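Long-range contacts in phenol hydroxylase component phN (Pseudomonas stutzeri, PDB 3U52), which probably hydroxylates phenol with dioxygen at a carboxylate-bridged diiron centre, as the large oxygenase subunit of a bacterial multicomponent monooxygenase: residues Glu40-Thr45 with Gly186-Leu191; Phe34-Phe39 with Gly119-Gly124; Lys328-His333 with Lys371-Arg376. All coordinates share one frame; numbering follows the deposited sequence.

Interaction 1. Residues Glu40-Thr45 with Gly186-Leu191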
loop_
_atom_site.group_PDB
_atom_site.type_symbol
_atom_site.label_atom_id
_atom_site.label_comp_id
_atom_site.label_asym_id
_atom_site.label_seq_id
_atom_site.Cartn_x
_atom_site.Cartn_y
_atom_site.Cartn_z
ATOM N N GLU A 40 11.297 9.080 44.760
ATOM C CA GLU A 40 10.003 9.766 44.573
ATOM C C GLU A 40 9.018 9.510 45.733
ATOM O O GLU A 40 7.994 10.185 45.861
ATOM C CB GLU A 40 9.348 9.320 43.238
ATOM C CG GLU A 40 10.002 9.924 41.998
ATOM C CD GLU A 40 9.482 9.268 40.712
ATOM O OE1 GLU A 40 9.739 8.062 40.490
ATOM O OE2 GLU A 40 8.818 9.971 39.924
ATOM N N GLY A 41 9.334 8.539 46.574
ATOM C CA GLY A 41 8.451 8.167 47.661
ATOM C C GLY A 41 7.570 6.988 47.357
ATOM O O GLY A 41 6.839 6.527 48.242
ATOM N N ILE A 42 7.582 6.487 46.112
ATOM C CA ILE A 42 6.691 5.367 45.744
ATOM C C ILE A 42 7.240 4.038 46.269
ATOM O O ILE A 42 8.411 3.780 46.123
ATOM C CB ILE A 42 6.479 5.279 44.189
ATOM C CG1 ILE A 42 5.675 6.509 43.704
ATOM C CG2 ILE A 42 5.814 3.971 43.826
ATOM C CD1 ILE A 42 4.171 6.505 44.130
ATOM N N LYS A 43 6.378 3.209 46.865
ATOM C CA LYS A 43 6.800 1.953 47.451
ATOM C C LYS A 43 6.215 0.831 46.633
ATOM O O LYS A 43 5.001 0.810 46.389
ATOM C CB LYS A 43 6.304 1.829 48.883
ATOM C CG LYS A 43 6.769 2.964 49.805
ATOM C CD LYS A 43 6.784 2.497 51.277
ATOM C CE LYS A 43 7.119 3.629 52.233
ATOM N NZ LYS A 43 5.984 4.601 52.249
ATOM N N ILE A 44 7.088 -0.076 46.167
ATOM C CA ILE A 44 6.629 -1.243 45.470
ATOM C C ILE A 44 6.807 -2.425 46.401
ATOM O O ILE A 44 7.899 -2.687 46.890
ATOM C CB ILE A 44 7.342 -1.488 44.113
ATOM C CG1 ILE A 44 7.217 -0.257 43.192
ATOM C CG2 ILE A 44 6.722 -2.759 43.400
ATOM C CD1 ILE A 44 5.805 0.148 42.855
ATOM N N THR A 45 5.711 -3.119 46.623
ATOM C CA THR A 45 5.609 -4.285 47.505
ATOM C C THR A 45 5.940 -5.625 46.794
ATOM O O THR A 45 6.535 -6.518 47.402
ATOM C CB THR A 45 4.204 -4.286 48.103
ATOM O OG1 THR A 45 4.198 -3.430 49.265
ATOM C CG2 THR A 45 3.721 -5.691 48.429
ATOM N N GLY A 186 11.222 11.824 38.076
ATOM C CA GLY A 186 11.580 10.395 38.197
ATOM C C GLY A 186 10.669 9.477 37.361
ATOM O O GLY A 186 9.717 9.964 36.678
ATOM N N PRO A 187 10.976 8.159 37.362
ATOM C CA PRO A 187 10.287 7.192 36.499
ATOM C C PRO A 187 8.791 6.948 36.799
ATOM O O PRO A 187 7.999 6.839 35.865
ATOM C CB PRO A 187 11.126 5.890 36.667
ATOM C CG PRO A 187 11.856 6.084 38.011
ATOM C CD PRO A 187 12.077 7.552 38.149
ATOM N N PHE A 188 8.394 6.893 38.069
ATOM C CA PHE A 188 6.971 6.761 38.383
ATOM C C PHE A 188 6.135 7.957 37.959
ATOM O O PHE A 188 4.981 7.782 37.489
ATOM C CB PHE A 188 6.737 6.386 39.854
ATOM C CG PHE A 188 7.273 4.999 40.215
ATOM C CD1 PHE A 188 8.403 4.873 40.994
ATOM C CD2 PHE A 188 6.612 3.854 39.795
ATOM C CE1 PHE A 188 8.907 3.605 41.321
ATOM C CE2 PHE A 188 7.098 2.570 40.103
ATOM C CZ PHE A 188 8.268 2.460 40.873
ATOM N N GLU A 189 6.681 9.152 38.148
ATOM C CA GLU A 189 5.957 10.372 37.721
ATOM C C GLU A 189 5.934 10.427 36.196
ATOM O O GLU A 189 4.897 10.737 35.606
ATOM C CB GLU A 189 6.555 11.655 38.310
ATOM C CG GLU A 189 5.723 12.895 37.930
ATOM C CD GLU A 189 6.221 14.192 38.545
ATOM O OE1 GLU A 189 5.595 15.217 38.258
ATOM O OE2 GLU A 189 7.206 14.225 39.315
ATOM N N PHE A 190 7.039 10.050 35.563
ATOM C CA PHE A 190 7.061 10.015 34.079
ATOM C C PHE A 190 5.905 9.121 33.586
ATOM O O PHE A 190 5.092 9.545 32.726
ATOM C CB PHE A 190 8.394 9.526 33.513
ATOM C CG PHE A 190 8.410 9.390 31.983
ATOM C CD1 PHE A 190 8.599 10.490 31.162
ATOM C CD2 PHE A 190 8.164 8.164 31.385
ATOM C CE1 PHE A 190 8.601 10.366 29.761
ATOM C CE2 PHE A 190 8.156 8.033 29.998
ATOM C CZ PHE A 190 8.379 9.139 29.194
ATOM N N LEU A 191 5.820 7.912 34.135
ATOM C CA LEU A 191 4.721 7.010 33.734
ATOM C C LEU A 191 3.324 7.569 34.076
ATOM O O LEU A 191 2.368 7.471 33.274
ATOM C CB LEU A 191 4.942 5.616 34.316
ATOM C CG LEU A 191 5.385 4.510 33.338
ATOM C CD1 LEU A 191 6.035 4.896 31.956
ATOM C CD2 LEU A 191 6.124 3.454 34.081
HETATM O O HOH W 1 9.174 12.577 40.140
#

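Interaction 2. Residues Phe34-Phe39 with Gly119-Gly124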
loop_
_atom_site.group_PDB
_atom_site.type_symbol
_atom_site.label_atom_id
_atom_site.label_comp_id
_atom_site.label_asym_id
_atom_site.label_seq_id
_atom_site.Cartn_x
_atom_site.Cartn_y
_atom_site.Cartn_z
ATOM N N PHE A 34 19.475 -0.530 39.756
ATOM C CA PHE A 34 18.202 0.262 39.692
ATOM C C PHE A 34 18.135 1.418 40.704
ATOM O O PHE A 34 17.389 1.336 41.665
ATOM C CB PHE A 34 16.989 -0.658 39.881
ATOM C CG PHE A 34 16.962 -1.805 38.922
ATOM C CD1 PHE A 34 17.275 -3.078 39.360
ATOM C CD2 PHE A 34 16.620 -1.612 37.559
ATOM C CE1 PHE A 34 17.236 -4.158 38.454
ATOM C CE2 PHE A 34 16.599 -2.668 36.680
ATOM C CZ PHE A 34 16.914 -3.935 37.117
ATOM N N PRO A 35 18.925 2.487 40.486
ATOM C CA PRO A 35 19.122 3.564 41.451
ATOM C C PRO A 35 18.013 4.600 41.479
ATOM O O PRO A 35 17.981 5.405 42.400
ATOM C CB PRO A 35 20.426 4.226 40.959
ATOM C CG PRO A 35 20.349 4.013 39.401
ATOM C CD PRO A 35 19.731 2.665 39.258
ATOM N N GLU A 36 17.075 4.552 40.527
ATOM C CA GLU A 36 16.113 5.673 40.382
ATOM C C GLU A 36 14.734 5.397 40.945
ATOM O O GLU A 36 13.847 6.235 40.878
ATOM C CB GLU A 36 15.956 6.085 38.918
ATOM C CG GLU A 36 17.172 6.670 38.298
ATOM C CD GLU A 36 16.885 7.211 36.919
ATOM O OE1 GLU A 36 15.681 7.369 36.550
ATOM O OE2 GLU A 36 17.865 7.509 36.213
ATOM N N GLU A 37 14.526 4.246 41.535
ATOM C CA GLU A 37 13.135 3.919 41.871
ATOM C C GLU A 37 12.703 4.096 43.324
ATOM O O GLU A 37 11.619 3.636 43.719
ATOM C CB GLU A 37 12.717 2.565 41.279
ATOM C CG GLU A 37 13.514 1.393 41.678
ATOM C CD GLU A 37 12.947 0.080 41.103
ATOM O OE1 GLU A 37 12.070 0.102 40.199
ATOM O OE2 GLU A 37 13.390 -0.985 41.571
ATOM N N ASP A 38 13.513 4.823 44.099
ATOM C CA ASP A 38 13.199 5.082 45.511
ATOM C C ASP A 38 12.924 6.545 45.850
ATOM O O ASP A 38 12.189 6.811 46.814
ATOM C CB ASP A 38 14.331 4.583 46.434
ATOM C CG ASP A 38 14.422 3.052 46.502
ATOM O OD1 ASP A 38 13.522 2.397 47.078
ATOM O OD2 ASP A 38 15.411 2.494 45.991
ATOM N N PHE A 39 13.527 7.474 45.099
ATOM C CA PHE A 39 13.620 8.861 45.513
ATOM C C PHE A 39 12.332 9.647 45.395
ATOM O O PHE A 39 12.299 10.757 45.872
ATOM C CB PHE A 39 14.742 9.642 44.811
ATOM C CG PHE A 39 14.428 10.046 43.389
ATOM C CD1 PHE A 39 13.832 11.296 43.093
ATOM C CD2 PHE A 39 14.726 9.180 42.349
ATOM C CE1 PHE A 39 13.557 11.663 41.781
ATOM C CE2 PHE A 39 14.487 9.539 41.023
ATOM C CZ PHE A 39 13.914 10.780 40.716
ATOM N N GLY A 119 12.258 2.160 30.466
ATOM C CA GLY A 119 12.416 0.708 30.206
ATOM C C GLY A 119 13.784 0.105 30.595
ATOM O O GLY A 119 14.015 -1.099 30.402
ATOM N N ARG A 120 14.690 0.941 31.128
ATOM C CA ARG A 120 15.877 0.494 31.888
ATOM C C ARG A 120 15.734 0.633 33.448
ATOM O O ARG A 120 16.381 -0.099 34.195
ATOM C CB ARG A 120 17.127 1.242 31.387
ATOM C CG ARG A 120 18.377 1.054 32.253
ATOM C CD ARG A 120 18.917 -0.404 32.153
ATOM N NE ARG A 120 20.116 -0.591 32.973
ATOM C CZ ARG A 120 20.123 -0.688 34.297
ATOM N NH1 ARG A 120 18.979 -0.669 35.023
ATOM N NH2 ARG A 120 21.303 -0.829 34.896
ATOM N N GLN A 121 14.907 1.547 33.946
ATOM C CA GLN A 121 14.974 1.914 35.392
ATOM C C GLN A 121 14.222 1.063 36.361
ATOM O O GLN A 121 14.562 1.098 37.544
ATOM C CB GLN A 121 14.531 3.356 35.674
ATOM C CG GLN A 121 15.277 4.422 34.957
ATOM C CD GLN A 121 16.752 4.241 34.964
ATOM O OE1 GLN A 121 17.422 4.054 36.037
ATOM N NE2 GLN A 121 17.315 4.306 33.758
ATOM N N PHE A 122 13.178 0.361 35.888
ATOM C CA PHE A 122 12.270 -0.396 36.762
ATOM C C PHE A 122 12.849 -1.765 37.024
ATOM O O PHE A 122 13.352 -2.402 36.079
ATOM C CB PHE A 122 10.869 -0.553 36.135
ATOM C CG PHE A 122 10.120 0.724 36.028
ATOM C CD1 PHE A 122 9.993 1.557 37.148
ATOM C CD2 PHE A 122 9.534 1.100 34.841
ATOM C CE1 PHE A 122 9.298 2.736 37.108
ATOM C CE2 PHE A 122 8.844 2.309 34.768
ATOM C CZ PHE A 122 8.729 3.140 35.918
ATOM N N SER A 123 12.794 -2.222 38.271
ATOM C CA SER A 123 13.323 -3.523 38.584
ATOM C C SER A 123 12.382 -4.607 38.196
ATOM O O SER A 123 12.762 -5.778 38.217
ATOM C CB SER A 123 13.754 -3.682 40.055
ATOM O OG SER A 123 12.715 -3.369 40.982
ATOM N N GLY A 124 11.151 -4.257 37.822
ATOM C CA GLY A 124 10.217 -5.305 37.386
ATOM C C GLY A 124 10.376 -5.587 35.903
ATOM O O GLY A 124 10.172 -4.683 35.075
HETATM O O HOH W 2 16.279 2.665 38.476
#

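Interaction 3. Residues Lys328-His333 with Lys371-Arg376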
loop_
_atom_site.group_PDB
_atom_site.type_symbol
_atom_site.label_atom_id
_atom_site.label_comp_id
_atom_site.label_asym_id
_atom_site.label_seq_id
_atom_site.Cartn_x
_atom_site.Cartn_y
_atom_site.Cartn_z
ATOM N N LYS A 328 -14.267 25.262 28.532
ATOM C CA LYS A 328 -14.527 24.687 27.220
ATOM C C LYS A 328 -15.358 25.636 26.347
ATOM O O LYS A 328 -15.271 25.570 25.102
ATOM C CB LYS A 328 -15.178 23.278 27.328
ATOM C CG LYS A 328 -16.693 23.296 27.672
ATOM C CD LYS A 328 -17.198 21.883 27.836
ATOM C CE LYS A 328 -18.664 21.869 28.320
ATOM N NZ LYS A 328 -18.724 21.725 29.779
ATOM N N HIS A 329 -16.130 26.537 26.985
ATOM C CA HIS A 329 -16.948 27.506 26.234
ATOM C C HIS A 329 -16.126 28.712 25.689
ATOM O O HIS A 329 -16.660 29.546 24.958
ATOM C CB HIS A 329 -18.119 28.001 27.079
ATOM C CG HIS A 329 -18.979 26.894 27.593
ATOM N ND1 HIS A 329 -19.727 26.089 26.760
ATOM C CD2 HIS A 329 -19.187 26.435 28.848
ATOM C CE1 HIS A 329 -20.364 25.179 27.483
ATOM N NE2 HIS A 329 -20.057 25.374 28.755
ATOM N N HIS A 330 -14.848 28.792 26.083
ATOM C CA HIS A 330 -14.029 30.024 25.886
ATOM C C HIS A 330 -12.690 29.749 25.225
ATOM O O HIS A 330 -12.195 30.548 24.424
ATOM C CB HIS A 330 -13.760 30.661 27.254
ATOM C CG HIS A 330 -14.979 31.287 27.879
ATOM N ND1 HIS A 330 -15.531 32.464 27.417
ATOM C CD2 HIS A 330 -15.757 30.888 28.909
ATOM C CE1 HIS A 330 -16.588 32.770 28.148
ATOM N NE2 HIS A 330 -16.740 31.833 29.064
ATOM N N LEU A 331 -12.120 28.588 25.550
ATOM C CA LEU A 331 -10.708 28.245 25.239
ATOM C C LEU A 331 -10.258 28.484 23.790
ATOM O O LEU A 331 -9.269 29.205 23.534
ATOM C CB LEU A 331 -10.473 26.792 25.558
ATOM C CG LEU A 331 -9.138 26.453 26.141
ATOM C CD1 LEU A 331 -8.903 27.246 27.486
ATOM C CD2 LEU A 331 -9.204 24.952 26.445
ATOM N N SER A 332 -10.970 27.900 22.846
ATOM C CA SER A 332 -10.542 27.993 21.441
ATOM C C SER A 332 -10.579 29.422 20.912
ATOM O O SER A 332 -9.711 29.838 20.148
ATOM C CB SER A 332 -11.369 27.043 20.576
ATOM O OG SER A 332 -12.685 27.528 20.402
ATOM N N HIS A 333 -11.562 30.192 21.362
ATOM C CA HIS A 333 -11.733 31.584 20.932
ATOM C C HIS A 333 -10.640 32.521 21.533
ATOM O O HIS A 333 -10.082 33.363 20.830
ATOM C CB HIS A 333 -13.140 32.055 21.337
ATOM C CG HIS A 333 -14.224 31.042 21.040
ATOM N ND1 HIS A 333 -14.513 30.620 19.754
ATOM C CD2 HIS A 333 -15.033 30.335 21.869
ATOM C CE1 HIS A 333 -15.476 29.712 19.799
ATOM N NE2 HIS A 333 -15.816 29.527 21.066
ATOM N N LYS A 371 -21.746 36.882 22.445
ATOM C CA LYS A 371 -21.501 37.878 23.486
ATOM C C LYS A 371 -20.049 38.367 23.512
ATOM O O LYS A 371 -19.776 39.581 23.559
ATOM C CB LYS A 371 -21.845 37.298 24.857
ATOM C CG LYS A 371 -21.932 38.364 25.962
ATOM C CD LYS A 371 -22.649 37.837 27.206
ATOM C CE LYS A 371 -24.028 37.187 26.881
ATOM N NZ LYS A 371 -24.756 36.710 28.118
ATOM N N TYR A 372 -19.103 37.426 23.510
ATOM C CA TYR A 372 -17.692 37.757 23.772
ATOM C C TYR A 372 -16.806 37.695 22.561
ATOM O O TYR A 372 -15.804 38.396 22.536
ATOM C CB TYR A 372 -17.082 36.862 24.873
ATOM C CG TYR A 372 -17.803 36.912 26.187
ATOM C CD1 TYR A 372 -18.563 35.829 26.632
ATOM C CD2 TYR A 372 -17.754 38.040 26.967
ATOM C CE1 TYR A 372 -19.237 35.868 27.859
ATOM C CE2 TYR A 372 -18.424 38.115 28.178
ATOM C CZ TYR A 372 -19.174 37.027 28.616
ATOM O OH TYR A 372 -19.821 37.153 29.834
ATOM N N TYR A 373 -17.129 36.869 21.559
ATOM C CA TYR A 373 -16.155 36.617 20.491
ATOM C C TYR A 373 -16.482 37.157 19.111
ATOM O O TYR A 373 -15.614 37.742 18.459
ATOM C CB TYR A 373 -15.656 35.137 20.521
ATOM C CG TYR A 373 -15.158 34.767 21.917
ATOM C CD1 TYR A 373 -15.850 33.883 22.730
ATOM C CD2 TYR A 373 -13.992 35.362 22.437
ATOM C CE1 TYR A 373 -15.427 33.602 24.034
ATOM C CE2 TYR A 373 -13.549 35.065 23.731
ATOM C CZ TYR A 373 -14.259 34.197 24.522
ATOM O OH TYR A 373 -13.765 33.959 25.796
ATOM N N ARG A 374 -17.725 37.003 18.670
ATOM C CA ARG A 374 -18.189 37.563 17.397
ATOM C C ARG A 374 -17.813 39.064 17.224
ATOM O O ARG A 374 -17.309 39.430 16.181
ATOM C CB ARG A 374 -19.702 37.318 17.227
ATOM C CG ARG A 374 -20.286 37.750 15.856
ATOM C CD ARG A 374 -21.773 37.427 15.810
ATOM N NE ARG A 374 -22.025 36.031 15.478
ATOM C CZ ARG A 374 -21.982 35.547 14.232
ATOM N NH1 ARG A 374 -21.670 36.347 13.225
ATOM N NH2 ARG A 374 -22.246 34.254 13.988
ATOM N N PRO A 375 -18.032 39.917 18.255
ATOM C CA PRO A 375 -17.666 41.335 18.113
ATOM C C PRO A 375 -16.160 41.567 17.847
ATOM O O PRO A 375 -15.805 42.521 17.194
ATOM C CB PRO A 375 -18.043 41.957 19.454
ATOM C CG PRO A 375 -18.728 40.896 20.260
ATOM C CD PRO A 375 -18.696 39.613 19.544
ATOM N N ARG A 376 -15.297 40.664 18.331
ATOM C CA ARG A 376 -13.869 40.761 18.060
ATOM C C ARG A 376 -13.633 40.636 16.579
ATOM O O ARG A 376 -12.876 41.429 16.027
ATOM C CB ARG A 376 -13.092 39.643 18.735
ATOM C CG ARG A 376 -13.270 39.597 20.222
ATOM C CD ARG A 376 -12.341 38.488 20.844
ATOM N NE ARG A 376 -12.462 38.617 22.300
ATOM C CZ ARG A 376 -11.610 38.113 23.179
ATOM N NH1 ARG A 376 -10.543 37.397 22.760
ATOM N NH2 ARG A 376 -11.846 38.318 24.474
#

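Interaction 1. Residues Glu40-Thr45 with Gly186-Leu191
Ile42 lays its methyl CG2 on one face of the Phe188 ring, 3.8 Å above the ring centre and almost on the ring normal, a CH-pi contact. Glu40 OE1 sits at the edge of the same ring near its plane, 3.5 Å from CD1 of Phe188, and Ile44 meets the far end obliquely, its CG1 3.7 Å from Phe188 CZ. Branched aliphatic residues suit this work because they spread several carbons over an aromatic surface.

The carboxylate of Glu40 is the second flat group. CG stands beside the backbone N (chi1 -75°) and the chain then extends, carrying both oxygens onto the first turn of helix 187-216. Glu40 OE1 uses its syn lone pair for Phe188 N at 3.0 Å. Glu40 OE2 takes Glu189 N at 2.9 Å, also from the syn side but 24° out of the carboxylate plane. Gly186, at the N-cap, lies close against this carboxylate, its CA 3.5 Å from Glu40 CD; a side chain would collide there, so glycine fits.

A water donates to OE2 of both Glu40 and Glu189 and accepts from Gly186 N; it mediates between two like-charged carboxylates whose OE2 atoms lie 4.6 Å apart. The salt bridge from Glu189 OE1 to Lys264 probably eases their repulsion. Chemically, a buried anion satisfies amides at the start of a helix, where the helix dipole should favour its ionised form, while Phe188 helps line a xenon-binding pocket.

Interaction 2. Residues Phe34-Phe39 with Gly119-Gly124
Hydrogen bonds between Glu37 and Ser123 form the polar core of this contact. The Glu37 carboxylate accepts twice from one residue: Ser123 N reaches Glu37 OE1 at 3.1 Å, from above the carboxylate plane, and Ser123 OG gives a short bond of 2.5 Å to Glu37 OE2 on its syn lone pair. Serine suits the place because its backbone and hydroxyl donors both face one acidic group. Its OG lies between the backbone N and the carbonyl carbon (chi1 55°), which keeps the two donors close together. A water adds an indirect link, accepting from Glu36 N and donating to both O and OE1 of Gln121.

The aromatic part belongs to Phe34. Ser123 CA stands 3.7 Å above the centre of the Phe34 ring in a CH-pi contact, with Ser123 CB over the same face. Arg120 NH1 approaches the ring obliquely, 3.5 Å from Phe34 CE2, with the guanidinium plane turned 78° from the ring; that nitrogen is hydrogen-bonded to Ile33 O.

Glu36 and Gln121 pack by stacking flat groups. Their carboxylate and amide planes are 17° apart, and Gln121 OE1 lies 3.3 Å from Glu36 CD. The Glu36 charge is met by a salt bridge from OE2 to Lys117.

The loop that follows helix 30-33 is thereby fastened across the end of helix 105-121 and the turn into helix 125-155, whose Arg128 touches Phe34. Helix 187-216 adjoins through Pro187 and Phe188, and another protein chain packs on Phe34, Glu36 and Arg120.

Interaction 3. Residues Lys328-His333 with Lys371-Arg376
His333 and Tyr373 are the closest backbone pair across this contact, with CA atoms 6.7 Å apart. His330 occupies the N-cap position of helix 331-342, so its ring and that of His333 come from the very start of that helix. The opposing residues belong to helix 369-385, which makes a wider pi-type turn at 371-373 and is kinked at 375-376, where neither N bonds to the turn before; Pro375 has no amide hydrogen to give. Tyr372 and Tyr373, neighbours in sequence, both direct their CB toward the histidines.

Tyr373 fills the centre. His333 CB lies over one face of its ring, 3.5 Å from the centroid of the Tyr373 ring in a CH-pi contact, and Tyr372 CB covers the opposite face. Beyond CB, the imidazole of His333 runs nearly parallel to the phenol, 26° between planes, but is slid aside so that the two rings barely overlap. His333 ND1 is engaged elsewhere, by the hydroxyl of Tyr282.

The phenol ends in a hydrogen bond: Tyr373 OH and His330 ND1 are 2.8 Å apart, near the plane of both rings. The turn of the His330 ring about CB-CG (chi2 -73°) aims ND1 at the hydroxyl. The two rings meet rim to rim, with planes at 73°. Tyrosine suits the site by offering a broad face to one histidine and a polar end to the other. Tyr372 completes the group obliquely, its CD1 3.9 Å from His330 CE1.

Together the four form an aromatic cluster, widened by Tyr365 and Phe369 around His333, which joins two helices of a largely helical subunit.

Interactions 1 and 2 are neighbours, their centres 8 Å apart, and they interlock along the chain: 34-39 and 40-45 are consecutive pieces of one loop, which meets first the end of helix 105-121 and then the start of helix 187-216. They also touch, as where Phe39 packs on Gly186 and Glu36 on Pro187. Both lie within the hydroxylase region that also holds the iron ligands. Interaction 3 comes later in the chain and on the opposite side of its centre, about 41 and 46 Å from the other two between centres. It joins helices 331-342 and 369-385; with no direct touch to the first two, it holds together a separate part of the subunit.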